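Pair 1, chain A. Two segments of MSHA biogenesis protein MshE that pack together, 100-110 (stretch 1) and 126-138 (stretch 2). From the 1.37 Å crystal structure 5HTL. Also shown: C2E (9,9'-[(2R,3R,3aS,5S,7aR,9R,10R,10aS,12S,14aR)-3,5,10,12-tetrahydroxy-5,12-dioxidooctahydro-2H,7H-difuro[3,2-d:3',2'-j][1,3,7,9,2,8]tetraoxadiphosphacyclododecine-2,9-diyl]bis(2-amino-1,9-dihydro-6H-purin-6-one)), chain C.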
# COMPACT_ATOMS: atom_id res chain seq x y z
N ASP A 100 -3.08 -11.49 -12.16
CA ASP A 100 -2.98 -12.14 -10.85
C ASP A 100 -2.99 -11.14 -9.71
O ASP A 100 -2.44 -11.42 -8.65
CB ASP A 100 -1.69 -12.97 -10.73
CG ASP A 100 -1.21 -13.52 -12.05
OD1 ASP A 100 -2.04 -13.82 -12.93
OD2 ASP A 100 0.03 -13.68 -12.19
N THR A 101 -3.59 -9.97 -9.92
CA THR A 101 -3.65 -8.95 -8.87
C THR A 101 -5.08 -8.71 -8.44
O THR A 101 -5.97 -8.57 -9.28
CB THR A 101 -3.02 -7.62 -9.32
OG1 THR A 101 -1.65 -7.83 -9.69
CG2 THR A 101 -3.07 -6.60 -8.20
N LEU A 102 -5.30 -8.71 -7.12
CA LEU A 102 -6.61 -8.41 -6.56
C LEU A 102 -6.52 -7.10 -5.81
O LEU A 102 -5.54 -6.83 -5.11
CB LEU A 102 -7.04 -9.50 -5.57
CG LEU A 102 -7.11 -10.93 -6.07
CD1 LEU A 102 -7.58 -11.87 -4.96
CD2 LEU A 102 -8.07 -11.00 -7.22
N ARG A 103 -7.55 -6.28 -5.94
CA ARG A 103 -7.71 -5.14 -5.07
C ARG A 103 -8.66 -5.57 -3.96
O ARG A 103 -9.75 -6.04 -4.24
CB ARG A 103 -8.28 -3.95 -5.83
CG ARG A 103 -8.52 -2.71 -4.95
CD ARG A 103 -8.76 -1.45 -5.78
NE ARG A 103 -7.56 -1.11 -6.51
CZ ARG A 103 -7.41 -1.28 -7.82
NH1 ARG A 103 -8.41 -1.75 -8.55
NH2 ARG A 103 -6.26 -0.96 -8.40
N ILE A 104 -8.23 -5.38 -2.73
CA ILE A 104 -8.98 -5.86 -1.58
C ILE A 104 -9.23 -4.72 -0.59
O ILE A 104 -8.30 -4.10 -0.10
CB ILE A 104 -8.24 -7.01 -0.86
CG1 ILE A 104 -7.99 -8.17 -1.83
CG2 ILE A 104 -9.03 -7.48 0.37
CD1 ILE A 104 -7.38 -9.40 -1.19
N ALA A 105 -10.51 -4.48 -0.32
CA ALA A 105 -10.90 -3.51 0.71
C ALA A 105 -10.96 -4.21 2.06
O ALA A 105 -11.56 -5.27 2.18
CB ALA A 105 -12.25 -2.89 0.37
N MSE A 106 -10.30 -3.65 3.07
CA MSE A 106 -10.36 -4.21 4.42
C MSE A 106 -10.72 -3.15 5.42
O MSE A 106 -10.39 -1.98 5.24
CB MSE A 106 -9.01 -4.78 4.82
CG MSE A 106 -8.57 -5.96 4.00
SE MSE A 106 -6.90 -6.63 4.70
CE MSE A 106 -7.52 -7.40 6.36
N SER A 107 -11.38 -3.55 6.50
CA SER A 107 -11.68 -2.62 7.58
C SER A 107 -10.42 -2.40 8.41
O SER A 107 -10.22 -1.33 8.98
CB SER A 107 -12.78 -3.19 8.47
OG SER A 107 -12.25 -4.16 9.34
N ASP A 108 -9.56 -3.41 8.47
CA ASP A 108 -8.31 -3.29 9.22
C ASP A 108 -7.12 -3.87 8.45
O ASP A 108 -6.72 -5.00 8.68
CB ASP A 108 -8.44 -3.94 10.60
CG ASP A 108 -7.24 -3.70 11.47
OD1 ASP A 108 -6.34 -2.94 11.06
OD2 ASP A 108 -7.20 -4.27 12.58
N PRO A 109 -6.54 -3.08 7.54
CA PRO A 109 -5.38 -3.57 6.80
C PRO A 109 -4.12 -3.71 7.68
O PRO A 109 -3.16 -4.33 7.24
CB PRO A 109 -5.17 -2.51 5.70
CG PRO A 109 -5.94 -1.32 6.17
CD PRO A 109 -7.07 -1.82 6.99
N ALA A 110 -4.16 -3.18 8.89
CA ALA A 110 -3.08 -3.36 9.87
C ALA A 110 -3.17 -4.69 10.61
O ALA A 110 -2.29 -5.04 11.39
CB ALA A 110 -3.08 -2.21 10.87
N GLY A 126 -1.72 -11.76 -5.90
CA GLY A 126 -1.11 -10.72 -5.08
C GLY A 126 -2.17 -9.68 -4.80
O GLY A 126 -3.22 -9.69 -5.45
N PHE A 127 -1.92 -8.80 -3.83
CA PHE A 127 -2.95 -7.88 -3.35
C PHE A 127 -2.56 -6.41 -3.40
O PHE A 127 -1.42 -6.04 -3.14
CB PHE A 127 -3.35 -8.20 -1.90
CG PHE A 127 -3.51 -9.66 -1.61
CD1 PHE A 127 -2.98 -10.19 -0.44
CD2 PHE A 127 -4.20 -10.50 -2.47
CE1 PHE A 127 -3.12 -11.54 -0.14
CE2 PHE A 127 -4.33 -11.85 -2.18
CZ PHE A 127 -3.80 -12.36 -1.02
N GLU A 128 -3.55 -5.57 -3.71
CA GLU A 128 -3.46 -4.15 -3.42
C GLU A 128 -4.52 -3.88 -2.37
O GLU A 128 -5.67 -4.25 -2.56
CB GLU A 128 -3.76 -3.32 -4.67
CG GLU A 128 -2.84 -3.55 -5.85
CD GLU A 128 -3.23 -2.71 -7.05
OE1 GLU A 128 -2.94 -3.13 -8.19
OE2 GLU A 128 -3.86 -1.65 -6.86
N PHE A 129 -4.14 -3.23 -1.27
CA PHE A 129 -5.07 -2.98 -0.16
C PHE A 129 -5.60 -1.56 -0.14
O PHE A 129 -4.88 -0.60 -0.42
CB PHE A 129 -4.42 -3.28 1.20
CG PHE A 129 -4.05 -4.72 1.41
CD1 PHE A 129 -5.03 -5.69 1.51
CD2 PHE A 129 -2.72 -5.09 1.51
CE1 PHE A 129 -4.69 -7.03 1.71
CE2 PHE A 129 -2.37 -6.42 1.71
CZ PHE A 129 -3.36 -7.38 1.81
N VAL A 130 -6.87 -1.44 0.21
CA VAL A 130 -7.49 -0.15 0.48
C VAL A 130 -8.31 -0.31 1.76
O VAL A 130 -8.65 -1.42 2.16
CB VAL A 130 -8.37 0.33 -0.70
CG1 VAL A 130 -7.56 0.39 -2.00
CG2 VAL A 130 -9.59 -0.55 -0.88
N ILE A 131 -8.58 0.80 2.43
CA ILE A 131 -9.35 0.76 3.66
C ILE A 131 -10.77 1.32 3.45
O ILE A 131 -10.97 2.28 2.68
CB ILE A 131 -8.59 1.49 4.82
CG1 ILE A 131 -9.25 1.23 6.17
CG2 ILE A 131 -8.47 2.98 4.56
CD1 ILE A 131 -8.43 1.72 7.36
N ALA A 132 -11.74 0.71 4.10
CA ALA A 132 -13.11 1.22 4.09
C ALA A 132 -13.68 1.09 5.49
O ALA A 132 -13.23 0.25 6.26
CB ALA A 132 -13.95 0.44 3.08
N PRO A 133 -14.68 1.92 5.83
CA PRO A 133 -15.35 1.73 7.12
C PRO A 133 -16.00 0.35 7.24
O PRO A 133 -16.53 -0.20 6.26
CB PRO A 133 -16.43 2.81 7.12
CG PRO A 133 -15.90 3.85 6.18
CD PRO A 133 -15.17 3.11 5.11
N GLU A 134 -15.96 -0.21 8.45
CA GLU A 134 -16.50 -1.54 8.67
C GLU A 134 -17.97 -1.65 8.29
O GLU A 134 -18.38 -2.64 7.71
CB GLU A 134 -16.27 -1.97 10.13
CG GLU A 134 -16.51 -3.43 10.40
CD GLU A 134 -16.05 -3.82 11.78
OE1 GLU A 134 -14.82 -3.90 12.00
OE2 GLU A 134 -16.91 -4.02 12.66
N LYS A 135 -18.74 -0.60 8.58
CA LYS A 135 -20.17 -0.61 8.24
C LYS A 135 -20.34 -0.77 6.74
O LYS A 135 -21.20 -1.53 6.29
CB LYS A 135 -20.85 0.68 8.71
CG LYS A 135 -22.37 0.68 8.52
CD LYS A 135 -23.00 2.01 8.91
CE LYS A 135 -24.52 1.94 8.92
NZ LYS A 135 -25.15 3.26 9.24
N GLN A 136 -19.51 -0.08 5.97
CA GLN A 136 -19.59 -0.20 4.51
C GLN A 136 -19.19 -1.57 3.99
O GLN A 136 -19.77 -2.05 3.01
CB GLN A 136 -18.74 0.88 3.85
CG GLN A 136 -19.31 2.26 4.02
CD GLN A 136 -18.62 3.26 3.14
OE1 GLN A 136 -17.53 2.98 2.63
NE2 GLN A 136 -19.23 4.42 2.94
N LEU A 137 -18.20 -2.19 4.62
CA LEU A 137 -17.78 -3.55 4.28
C LEU A 137 -18.94 -4.52 4.48
O LEU A 137 -19.23 -5.35 3.61
CB LEU A 137 -16.61 -4.00 5.16
CG LEU A 137 -15.20 -4.19 4.60
CD1 LEU A 137 -15.17 -4.51 3.11
CD2 LEU A 137 -14.31 -2.99 4.94
N VAL A 138 -19.60 -4.43 5.63
CA VAL A 138 -20.69 -5.33 5.95
C VAL A 138 -21.87 -5.13 4.99
O VAL A 138 -22.45 -6.10 4.50
CB VAL A 138 -21.10 -5.20 7.41
CG1 VAL A 138 -22.37 -6.02 7.70
CG2 VAL A 138 -19.95 -5.66 8.30
P1 C2E C . 2.27 1.16 15.24
O2P C2E C . 1.63 2.51 15.01
O1P C2E C . 3.61 1.03 14.55
O5' C2E C . 2.41 0.95 16.80
C5' C2E C . 2.83 -0.23 17.43
C4' C2E C . 2.63 -0.24 18.87
O4' C2E C . 3.38 0.75 19.49
C3' C2E C . 1.20 0.04 19.25
O3' C2E C . 0.49 -1.17 19.41
C2' C2E C . 1.29 0.82 20.40
O2' C2E C . 1.20 -0.00 21.58
C1' C2E C . 2.59 1.53 20.34
N9 C2E C . 2.46 2.83 19.76
C8 C2E C . 1.84 3.39 18.73
N7 C2E C . 2.20 4.68 18.73
C5 C2E C . 3.05 4.91 19.77
C6 C2E C . 3.71 6.07 20.20
O6 C2E C . 3.53 7.24 19.56
N1 C2E C . 4.50 6.01 21.28
C2 C2E C . 4.67 4.85 21.92
N2 C2E C . 5.54 4.85 23.06
N3 C2E C . 4.07 3.70 21.54
C4 C2E C . 3.25 3.69 20.47
P11 C2E C . -1.03 -1.30 18.96
O21 C2E C . -1.60 -2.63 19.43
O11 C2E C . -1.79 -0.19 19.62
O5A C2E C . -1.20 -1.07 17.42
C5A C2E C . -0.60 -1.93 16.47
C4A C2E C . -0.54 -1.44 15.12
O4A C2E C . -1.89 -1.34 14.55
C3A C2E C . -0.00 -0.06 15.03
O3A C2E C . 1.36 -0.00 14.67
C2A C2E C . -0.84 0.64 14.04
O2A C2E C . -0.37 0.53 12.75
C1A C2E C . -2.17 -0.03 14.10
N91 C2E C . -3.18 0.50 15.00
C81 C2E C . -3.01 1.19 16.15
N71 C2E C . -4.21 1.46 16.68
C51 C2E C . -5.16 0.93 15.88
C61 C2E C . -6.56 0.87 15.89
O61 C2E C . -7.31 1.43 16.91
N11 C2E C . -7.20 0.25 14.90
C21 C2E C . -6.53 -0.31 13.90
N21 C2E C . -7.30 -0.93 12.89
N31 C2E C . -5.19 -0.29 13.84
C41 C2E C . -4.50 0.33 14.82
O HOH W 1 -11.97 0.69 8.81
O HOH W 2 -11.89 -2.40 11.89

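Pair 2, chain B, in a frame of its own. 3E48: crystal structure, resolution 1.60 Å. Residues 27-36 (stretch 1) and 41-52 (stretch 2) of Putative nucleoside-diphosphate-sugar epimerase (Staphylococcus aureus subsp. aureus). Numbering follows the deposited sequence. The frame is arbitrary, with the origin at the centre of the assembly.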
# COMPACT_ATOMS: atom_id res chain seq x y z
N HIS B 27 -25.95 20.88 -5.19
CA HIS B 27 -24.59 21.32 -4.87
C HIS B 27 -23.57 20.33 -5.44
O HIS B 27 -22.47 20.17 -4.89
CB HIS B 27 -24.41 21.40 -3.35
CG HIS B 27 -25.55 22.08 -2.64
ND1 HIS B 27 -25.92 23.38 -2.90
CD2 HIS B 27 -26.38 21.64 -1.67
CE1 HIS B 27 -26.93 23.71 -2.12
NE2 HIS B 27 -27.23 22.67 -1.36
N PHE B 28 -23.93 19.69 -6.55
CA PHE B 28 -23.06 18.71 -7.18
C PHE B 28 -22.16 19.34 -8.24
O PHE B 28 -22.63 19.95 -9.20
CB PHE B 28 -23.91 17.60 -7.80
CG PHE B 28 -23.19 16.30 -7.96
CD1 PHE B 28 -22.49 16.00 -9.13
CD2 PHE B 28 -23.22 15.35 -6.94
CE1 PHE B 28 -21.83 14.79 -9.28
CE2 PHE B 28 -22.56 14.13 -7.08
CZ PHE B 28 -21.86 13.85 -8.25
N HIS B 29 -20.86 19.16 -8.07
CA HIS B 29 -19.87 19.70 -8.99
C HIS B 29 -19.05 18.56 -9.55
O HIS B 29 -18.93 17.50 -8.92
CB HIS B 29 -18.91 20.65 -8.26
CG HIS B 29 -19.59 21.76 -7.53
ND1 HIS B 29 -20.40 21.55 -6.43
CD2 HIS B 29 -19.56 23.10 -7.72
CE1 HIS B 29 -20.84 22.71 -5.98
NE2 HIS B 29 -20.34 23.67 -6.74
N ILE B 30 -18.47 18.76 -10.73
CA ILE B 30 -17.62 17.75 -11.32
C ILE B 30 -16.31 18.38 -11.75
O ILE B 30 -16.26 19.56 -12.12
CB ILE B 30 -18.28 17.07 -12.56
CG1 ILE B 30 -18.49 18.09 -13.68
CG2 ILE B 30 -19.59 16.41 -12.14
CD1 ILE B 30 -19.06 17.48 -14.95
N GLY B 31 -15.24 17.60 -11.67
CA GLY B 31 -13.92 18.07 -12.06
C GLY B 31 -13.41 17.19 -13.18
O GLY B 31 -13.14 16.01 -12.96
N VAL B 32 -13.28 17.76 -14.37
CA VAL B 32 -12.83 17.01 -15.54
C VAL B 32 -11.65 17.66 -16.25
O VAL B 32 -11.44 18.87 -16.17
CB VAL B 32 -13.97 16.87 -16.55
CG1 VAL B 32 -15.08 16.02 -15.96
CG2 VAL B 32 -14.50 18.25 -16.93
N ARG B 33 -10.88 16.85 -16.97
CA ARG B 33 -9.73 17.35 -17.71
C ARG B 33 -10.16 18.08 -18.98
O ARG B 33 -9.57 19.09 -19.35
CB ARG B 33 -8.78 16.19 -18.06
CG ARG B 33 -9.44 15.06 -18.81
CD ARG B 33 -8.51 13.87 -18.99
NE ARG B 33 -7.31 14.19 -19.75
CZ ARG B 33 -6.17 14.63 -19.22
NH1 ARG B 33 -5.13 14.91 -20.00
NH2 ARG B 33 -6.07 14.79 -17.91
N ASN B 34 -11.19 17.55 -19.63
CA ASN B 34 -11.71 18.16 -20.86
C ASN B 34 -13.20 18.46 -20.72
O ASN B 34 -14.04 17.57 -20.85
CB ASN B 34 -11.48 17.22 -22.05
CG ASN B 34 -10.02 17.09 -22.42
OD1 ASN B 34 -9.21 16.57 -21.65
ND2 ASN B 34 -9.66 17.57 -23.61
N VAL B 35 -13.52 19.72 -20.46
CA VAL B 35 -14.90 20.15 -20.29
C VAL B 35 -15.73 19.93 -21.55
O VAL B 35 -16.96 19.82 -21.49
CB VAL B 35 -14.97 21.64 -19.91
CG1 VAL B 35 -16.41 22.04 -19.63
CG2 VAL B 35 -14.10 21.91 -18.69
N GLU B 36 -15.07 19.85 -22.70
CA GLU B 36 -15.76 19.64 -23.97
C GLU B 36 -16.32 18.23 -24.11
O GLU B 36 -17.06 17.93 -25.05
CB GLU B 36 -14.82 19.94 -25.14
CG GLU B 36 -14.34 21.39 -25.20
CD GLU B 36 -15.47 22.39 -25.38
OE1 GLU B 36 -16.18 22.31 -26.40
OE2 GLU B 36 -15.66 23.25 -24.49
N ASP B 41 -26.72 17.26 -21.65
CA ASP B 41 -27.81 17.11 -20.69
C ASP B 41 -27.38 17.48 -19.27
O ASP B 41 -28.22 17.80 -18.42
CB ASP B 41 -28.36 15.68 -20.70
CG ASP B 41 -29.02 15.33 -22.02
OD1 ASP B 41 -29.85 16.12 -22.51
OD2 ASP B 41 -28.72 14.24 -22.57
N TRP B 42 -26.08 17.43 -19.01
CA TRP B 42 -25.55 17.76 -17.69
C TRP B 42 -25.55 19.26 -17.43
O TRP B 42 -25.44 19.69 -16.29
CB TRP B 42 -24.13 17.21 -17.54
CG TRP B 42 -24.05 15.71 -17.45
CD1 TRP B 42 -25.06 14.82 -17.67
CD2 TRP B 42 -22.88 14.94 -17.14
NE1 TRP B 42 -24.59 13.53 -17.52
CE2 TRP B 42 -23.26 13.58 -17.20
CE3 TRP B 42 -21.56 15.27 -16.83
CZ2 TRP B 42 -22.35 12.55 -16.95
CZ3 TRP B 42 -20.66 14.24 -16.59
CH2 TRP B 42 -21.06 12.90 -16.65
N ARG B 43 -25.66 20.05 -18.50
CA ARG B 43 -25.66 21.50 -18.36
C ARG B 43 -26.84 21.97 -17.51
O ARG B 43 -27.99 21.62 -17.78
CB ARG B 43 -25.69 22.16 -19.74
CG ARG B 43 -24.51 21.77 -20.62
CD ARG B 43 -23.18 22.13 -19.95
NE ARG B 43 -22.04 21.47 -20.57
CZ ARG B 43 -21.63 21.68 -21.82
NH1 ARG B 43 -22.28 22.54 -22.60
NH2 ARG B 43 -20.57 21.03 -22.29
N GLY B 44 -26.53 22.76 -16.48
CA GLY B 44 -27.57 23.26 -15.60
C GLY B 44 -27.92 22.30 -14.48
O GLY B 44 -28.71 22.64 -13.60
N LYS B 45 -27.33 21.11 -14.49
CA LYS B 45 -27.61 20.11 -13.46
C LYS B 45 -26.44 19.91 -12.51
O LYS B 45 -26.62 19.53 -11.35
CB LYS B 45 -28.01 18.80 -14.13
CG LYS B 45 -29.31 18.93 -14.93
CD LYS B 45 -29.66 17.67 -15.67
CE LYS B 45 -30.91 17.88 -16.52
NZ LYS B 45 -30.72 19.01 -17.47
N VAL B 46 -25.23 20.16 -13.00
CA VAL B 46 -24.02 20.04 -12.20
C VAL B 46 -23.09 21.17 -12.63
O VAL B 46 -23.15 21.62 -13.77
CB VAL B 46 -23.30 18.68 -12.42
CG1 VAL B 46 -24.19 17.55 -11.94
CG2 VAL B 46 -22.96 18.51 -13.89
N SER B 47 -22.25 21.64 -11.71
CA SER B 47 -21.31 22.71 -12.03
C SER B 47 -20.03 22.03 -12.48
O SER B 47 -19.56 21.09 -11.85
CB SER B 47 -21.06 23.58 -10.80
OG SER B 47 -22.26 24.23 -10.40
N VAL B 48 -19.47 22.53 -13.58
CA VAL B 48 -18.27 21.97 -14.17
C VAL B 48 -17.01 22.79 -13.98
O VAL B 48 -16.98 23.98 -14.27
CB VAL B 48 -18.48 21.80 -15.69
CG1 VAL B 48 -17.27 21.12 -16.32
CG2 VAL B 48 -19.76 21.01 -15.95
N ARG B 49 -15.96 22.13 -13.49
CA ARG B 49 -14.66 22.77 -13.30
C ARG B 49 -13.62 21.92 -14.02
O ARG B 49 -13.76 20.70 -14.10
CB ARG B 49 -14.33 22.87 -11.81
CG ARG B 49 -15.23 23.85 -11.06
CD ARG B 49 -14.85 23.96 -9.60
NE ARG B 49 -15.62 25.01 -8.93
CZ ARG B 49 -15.55 25.28 -7.64
NH1 ARG B 49 -14.74 24.58 -6.85
NH2 ARG B 49 -16.28 26.26 -7.13
N GLN B 50 -12.59 22.56 -14.55
CA GLN B 50 -11.53 21.85 -15.25
C GLN B 50 -10.47 21.47 -14.22
O GLN B 50 -10.13 22.27 -13.35
CB GLN B 50 -10.92 22.73 -16.35
CG GLN B 50 -10.06 21.95 -17.35
CD GLN B 50 -9.75 22.74 -18.61
OE1 GLN B 50 -10.65 23.31 -19.23
NE2 GLN B 50 -8.48 22.77 -19.00
N LEU B 51 -9.95 20.25 -14.33
CA LEU B 51 -8.96 19.76 -13.39
C LEU B 51 -7.95 18.82 -14.06
O LEU B 51 -8.28 18.08 -14.98
CB LEU B 51 -9.68 19.02 -12.26
CG LEU B 51 -8.87 18.13 -11.31
CD1 LEU B 51 -7.91 18.98 -10.50
CD2 LEU B 51 -9.83 17.38 -10.39
N ASP B 52 -6.71 18.88 -13.57
CA ASP B 52 -5.62 18.03 -14.06
C ASP B 52 -5.05 17.39 -12.80
O ASP B 52 -4.42 18.06 -11.98
CB ASP B 52 -4.55 18.88 -14.76
CG ASP B 52 -3.31 18.09 -15.14
OD1 ASP B 52 -2.36 18.71 -15.67
OD2 ASP B 52 -3.27 16.86 -14.92
O HOH W 3 -26.45 19.77 -8.40
O HOH W 4 -24.28 22.37 -8.90
O HOH W 5 -11.18 21.45 -21.05

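The sharpest difference lies at one matched couple, Arg103(A) with Glu128(A) in pair 1 and His29(B) with Ser47(B) in pair 2. In pair 1 the two charged side chains rise from the same face of the sheet and close a salt bridge, Arg103(A) NH2 to Glu128(A) OE2 at 2.9 Å, although the hydrogen bond within it is weak. In pair 2 the same two positions meet by plain contact, His29(B) CD2 lying 3.5 Å from Ser47(B) CB.

Beneath this difference the backbone is one design. Two parallel strands run side by side, their directions 28° apart in pair 1 and 26° in pair 2, and the N, CA and C atoms of 14 central residues superpose with an RMSD of 0.6 Å. The strand from stretch 1 alternately donates and accepts. Ile104(A) N reaches Glu128(A) O at 2.8 Å and Val130(A) N reaches Ile104(A) O at 3.0 Å; the equivalents are Ile30(B) N to Ser47(B) O at 2.8 Å and Arg49(B) N to Ile30(B) O at 2.9 Å. Backbone bonding of this kind fixes the register while leaving the side chains free to vary.

The matched isoleucines, Ile104(A) and Ile30(B), show that freedom. With chi1 in m, Ile104(A) places CD1 over one face of the Phe127(A) ring, 3.6 Å from Phe127(A) CD2. The position of Phe127(A) is taken by the smaller Val46(B), and Ile30(B), with chi1 in p, brings its CD1 to 3.7 Å from Val48(B) CG2 and 3.8 Å from Trp42(B) CE3, at the edge of the indole.

Further along the sheet face that carries Ile104(A), the selenium of selenomethionine Met106(A) sits 3.7 Å from Phe129(A) CE1. At the matching positions, two valines meet more modestly, Val32(B) CG2 to Val48(B) CG1 at 4.0 Å. Val35(B) strengthens that cluster, its CG1 only 3.5 Å from Val48(B) CG1; its counterpart, Pro109(A), instead packs CD against Ile131(A) CD1 at 3.8 Å.

On the face bearing Arg103(A), Ala105(A) CB touches Val130(A) CG2 at 3.8 Å, and Leu137(A) from the following helix brings CD2 to 3.4 Å from Ser107(A) N. Pair 2 has Gly31(B) at the alanine position. A beta carbon there would come within 3.2 Å of Leu51(B) CD2, so the leucine uses the room that glycine leaves. Leu51(B) matches the small Ala132(A). The backbone ladder stays constant while the side chains vary; at the Gly31(B) and Leu51(B) couple bulk lost on one strand is gained on the other, and beside Val32(B) and Val48(B), both smaller than their counterparts, Val35(B) adds a contact.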